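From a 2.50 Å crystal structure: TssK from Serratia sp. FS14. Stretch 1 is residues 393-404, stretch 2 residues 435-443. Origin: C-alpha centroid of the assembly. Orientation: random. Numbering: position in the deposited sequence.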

# COMPACT_ATOMS: atom_id res chain seq x y z
N ALA A 393 -8.43 -30.55 -26.19
CA ALA A 393 -7.63 -29.63 -25.43
C ALA A 393 -7.16 -30.29 -24.15
O ALA A 393 -7.85 -31.16 -23.62
CB ALA A 393 -8.43 -28.38 -25.10
N PRO A 394 -6.00 -29.90 -23.65
CA PRO A 394 -5.46 -30.51 -22.44
C PRO A 394 -6.42 -30.44 -21.26
O PRO A 394 -7.08 -29.43 -21.01
CB PRO A 394 -4.22 -29.67 -22.16
CG PRO A 394 -3.91 -29.01 -23.40
CD PRO A 394 -5.15 -28.83 -24.17
N ARG A 395 -6.43 -31.51 -20.48
CA ARG A 395 -7.17 -31.49 -19.24
C ARG A 395 -6.50 -30.67 -18.15
O ARG A 395 -7.15 -30.36 -17.16
CB ARG A 395 -7.40 -32.92 -18.78
CG ARG A 395 -6.15 -33.77 -18.73
CD ARG A 395 -6.51 -35.22 -18.40
NE ARG A 395 -5.37 -35.97 -17.89
CZ ARG A 395 -4.54 -36.68 -18.65
NH1 ARG A 395 -4.73 -36.73 -19.96
NH2 ARG A 395 -3.53 -37.33 -18.10
N GLN A 396 -5.24 -30.28 -18.33
CA GLN A 396 -4.53 -29.59 -17.26
C GLN A 396 -4.73 -28.09 -17.26
O GLN A 396 -4.41 -27.45 -16.26
CB GLN A 396 -3.02 -29.85 -17.34
CG GLN A 396 -2.62 -31.28 -17.14
CD GLN A 396 -2.75 -32.08 -18.39
OE1 GLN A 396 -3.13 -31.56 -19.44
NE2 GLN A 396 -2.44 -33.36 -18.30
N ILE A 397 -5.20 -27.51 -18.36
CA ILE A 397 -5.40 -26.07 -18.41
C ILE A 397 -6.86 -25.83 -18.74
O ILE A 397 -7.56 -26.75 -19.18
CB ILE A 397 -4.47 -25.40 -19.45
CG1 ILE A 397 -4.81 -25.89 -20.85
CG2 ILE A 397 -3.06 -25.67 -19.11
CD1 ILE A 397 -4.18 -25.07 -21.92
N PRO A 398 -7.37 -24.63 -18.50
CA PRO A 398 -8.77 -24.36 -18.82
C PRO A 398 -8.97 -24.39 -20.32
O PRO A 398 -8.10 -23.99 -21.08
CB PRO A 398 -8.99 -22.95 -18.27
CG PRO A 398 -7.91 -22.70 -17.35
CD PRO A 398 -6.75 -23.47 -17.84
N TYR A 399 -10.12 -24.87 -20.74
CA TYR A 399 -10.45 -24.92 -22.15
C TYR A 399 -11.52 -23.89 -22.45
O TYR A 399 -12.63 -24.00 -21.95
CB TYR A 399 -10.96 -26.30 -22.54
CG TYR A 399 -11.70 -26.30 -23.85
CD1 TYR A 399 -11.04 -26.14 -25.03
CD2 TYR A 399 -13.06 -26.44 -23.88
CE1 TYR A 399 -11.70 -26.14 -26.19
CE2 TYR A 399 -13.74 -26.44 -25.05
CZ TYR A 399 -13.05 -26.29 -26.21
OH TYR A 399 -13.71 -26.29 -27.39
N HIS A 400 -11.18 -22.90 -23.27
CA HIS A 400 -12.14 -21.93 -23.76
C HIS A 400 -12.74 -22.41 -25.07
O HIS A 400 -12.04 -22.52 -26.07
CB HIS A 400 -11.50 -20.56 -23.96
CG HIS A 400 -10.68 -20.10 -22.81
ND1 HIS A 400 -10.95 -20.47 -21.51
CD2 HIS A 400 -9.58 -19.32 -22.75
CE1 HIS A 400 -10.06 -19.93 -20.70
NE2 HIS A 400 -9.22 -19.23 -21.44
N ALA A 401 -14.03 -22.68 -25.05
CA ALA A 401 -14.75 -23.06 -26.25
C ALA A 401 -14.62 -21.96 -27.28
O ALA A 401 -14.89 -20.80 -26.98
CB ALA A 401 -16.22 -23.30 -25.94
N GLY A 402 -14.23 -22.34 -28.49
CA GLY A 402 -13.93 -21.39 -29.52
C GLY A 402 -12.47 -21.09 -29.71
O GLY A 402 -12.12 -20.40 -30.67
N TYR A 403 -11.60 -21.56 -28.83
CA TYR A 403 -10.17 -21.43 -29.03
C TYR A 403 -9.63 -22.69 -29.69
O TYR A 403 -10.18 -23.78 -29.57
CB TYR A 403 -9.44 -21.19 -27.72
CG TYR A 403 -9.52 -19.81 -27.15
CD1 TYR A 403 -10.74 -19.20 -26.92
CD2 TYR A 403 -8.38 -19.12 -26.81
CE1 TYR A 403 -10.81 -17.94 -26.37
CE2 TYR A 403 -8.43 -17.88 -26.27
CZ TYR A 403 -9.65 -17.28 -26.05
OH TYR A 403 -9.69 -16.02 -25.50
N THR A 404 -8.51 -22.52 -30.36
CA THR A 404 -7.76 -23.61 -30.92
C THR A 404 -6.48 -23.74 -30.13
O THR A 404 -5.90 -22.75 -29.71
CB THR A 404 -7.46 -23.37 -32.39
OG1 THR A 404 -8.69 -23.23 -33.08
CG2 THR A 404 -6.72 -24.52 -32.99
N LEU A 435 -7.03 -11.08 -32.24
CA LEU A 435 -6.20 -12.12 -31.67
C LEU A 435 -6.20 -12.08 -30.16
O LEU A 435 -6.11 -11.02 -29.55
CB LEU A 435 -4.78 -11.97 -32.18
CG LEU A 435 -3.88 -13.09 -31.69
CD1 LEU A 435 -4.30 -14.36 -32.37
CD2 LEU A 435 -2.45 -12.78 -32.00
N ASP A 436 -6.37 -13.25 -29.55
CA ASP A 436 -6.16 -13.43 -28.13
C ASP A 436 -5.40 -14.73 -27.96
O ASP A 436 -5.72 -15.72 -28.62
CB ASP A 436 -7.47 -13.47 -27.34
CG ASP A 436 -7.24 -13.69 -25.85
OD1 ASP A 436 -6.54 -12.88 -25.23
OD2 ASP A 436 -7.75 -14.69 -25.30
N MET A 437 -4.38 -14.73 -27.11
CA MET A 437 -3.57 -15.91 -26.95
C MET A 437 -3.31 -16.17 -25.48
O MET A 437 -3.36 -15.26 -24.65
CB MET A 437 -2.25 -15.82 -27.69
CG MET A 437 -2.42 -15.88 -29.17
SD MET A 437 -0.88 -15.86 -30.08
CE MET A 437 0.04 -14.69 -29.12
N GLU A 438 -3.08 -17.43 -25.18
CA GLU A 438 -2.60 -17.87 -23.89
C GLU A 438 -1.48 -18.85 -24.14
O GLU A 438 -1.52 -19.62 -25.10
CB GLU A 438 -3.72 -18.51 -23.06
CG GLU A 438 -4.87 -17.60 -22.79
CD GLU A 438 -5.91 -18.20 -21.87
OE1 GLU A 438 -5.77 -19.37 -21.50
OE2 GLU A 438 -6.87 -17.51 -21.52
N PHE A 439 -0.47 -18.81 -23.29
CA PHE A 439 0.69 -19.66 -23.42
C PHE A 439 0.82 -20.44 -22.13
O PHE A 439 0.96 -19.86 -21.06
CB PHE A 439 1.94 -18.83 -23.69
CG PHE A 439 3.09 -19.63 -24.15
CD1 PHE A 439 3.15 -20.09 -25.43
CD2 PHE A 439 4.12 -19.94 -23.29
CE1 PHE A 439 4.20 -20.83 -25.86
CE2 PHE A 439 5.19 -20.69 -23.72
CZ PHE A 439 5.23 -21.13 -25.01
N TRP A 440 0.75 -21.75 -22.24
CA TRP A 440 0.77 -22.61 -21.08
C TRP A 440 1.91 -23.61 -21.16
O TRP A 440 2.28 -24.06 -22.24
CB TRP A 440 -0.54 -23.35 -20.94
CG TRP A 440 -1.67 -22.52 -20.50
CD1 TRP A 440 -2.52 -21.82 -21.29
CD2 TRP A 440 -2.11 -22.32 -19.16
NE1 TRP A 440 -3.46 -21.19 -20.52
CE2 TRP A 440 -3.23 -21.49 -19.21
CE3 TRP A 440 -1.67 -22.77 -17.92
CZ2 TRP A 440 -3.91 -21.10 -18.09
CZ3 TRP A 440 -2.34 -22.38 -16.81
CH2 TRP A 440 -3.45 -21.55 -16.89
N ALA A 441 2.42 -23.98 -20.00
CA ALA A 441 3.38 -25.05 -19.85
C ALA A 441 2.75 -26.13 -18.99
O ALA A 441 2.16 -25.81 -17.96
CB ALA A 441 4.67 -24.55 -19.22
N ILE A 442 2.85 -27.39 -19.42
CA ILE A 442 2.13 -28.49 -18.80
C ILE A 442 3.12 -29.57 -18.39
O ILE A 442 3.81 -30.14 -19.23
CB ILE A 442 1.07 -29.08 -19.74
CG1 ILE A 442 0.17 -27.96 -20.24
CG2 ILE A 442 0.26 -30.11 -19.02
CD1 ILE A 442 -1.02 -28.42 -21.01
N ARG A 443 3.15 -29.87 -17.10
CA ARG A 443 4.11 -30.82 -16.58
C ARG A 443 3.85 -32.21 -17.14
O ARG A 443 2.71 -32.62 -17.34
CB ARG A 443 4.03 -30.84 -15.06
CG ARG A 443 5.26 -31.39 -14.39
CD ARG A 443 5.10 -31.52 -12.88
NE ARG A 443 4.85 -30.24 -12.22
CZ ARG A 443 5.79 -29.35 -11.93
NH1 ARG A 443 7.04 -29.58 -12.26
NH2 ARG A 443 5.47 -28.22 -11.32

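Residues 436-443 form a β-strand, and the irregular segment 393-404 runs alongside it, held through side chains alone: no backbone hydrogen bond links the two. Alternation along the strand sets the pattern. Asp436, Glu438, Trp440 and Ile442 direct their CA-to-CB bonds toward the other stretch, whereas Met437, Phe439 and Ala441 point away. The contact, which buries 459 Å² summed over both sides, is polar near Asp436 and Glu438 and becomes apolar toward Ile442.

At the polar end, Tyr403 OH donates a very short hydrogen bond of 2.4 Å to Asp436 OD2. The carboxylate oxygen lies at the edge of the phenol ring, near its plane. A tyrosine suits this position because its long, rigid side chain, with chi1 in the m rotamer, carries a hydroxyl across a wide gap: the CA atoms of Tyr403 and Met437, the nearest pair here, are still 8.9 Å apart. Asp436 is buried, so this bond gives OD2 a partner where solvent is scarce.

Glu438, also buried, has both carboxylate oxygens engaged. His400 NE2 donates to Glu438 OE2 at 2.9 Å, with an N-H...O angle of 147° and the acceptor near the plane of the imidazole. Within the strand, Trp440 NE1 donates to Glu438 OE1 at 3.1 Å, and its angle of 177° is almost linear. The carboxylate thus accepts from a ring nitrogen of each stretch, and the indole N-H of the buried tryptophan is satisfied without a partner from residues 393-404. His400 and Tyr403 are brought to the strand from the two ends of a type II β-turn, closed by a hydrogen bond from Tyr403 N to His400 O of 3.0 Å. Gly402, with phi/psi of 99/-9°, occupies a turn position where a CB would be jammed against the carbonyl oxygen of Ala401.

Beyond Glu438 the contact is hydrophobic. Ile397, buried and pointing toward the strand, places CD1 over one face of the Trp440 indole, 4.0 Å from the centroid of the five-membered ring in a CH-π interaction. Its CG2 packs 3.4 Å from Trp440 CE3 and 3.9 Å from Ile442 CD1, so the branched side chain bridges two strand residues. Pro398 adds CD at 3.7 Å from Trp440 CZ2. Ile442 completes the apolar patch, with CD1 3.6 Å from Pro394 CB and CG2 3.6 Å from Gln396 CG, the latter contact using the aliphatic part of the glutamine.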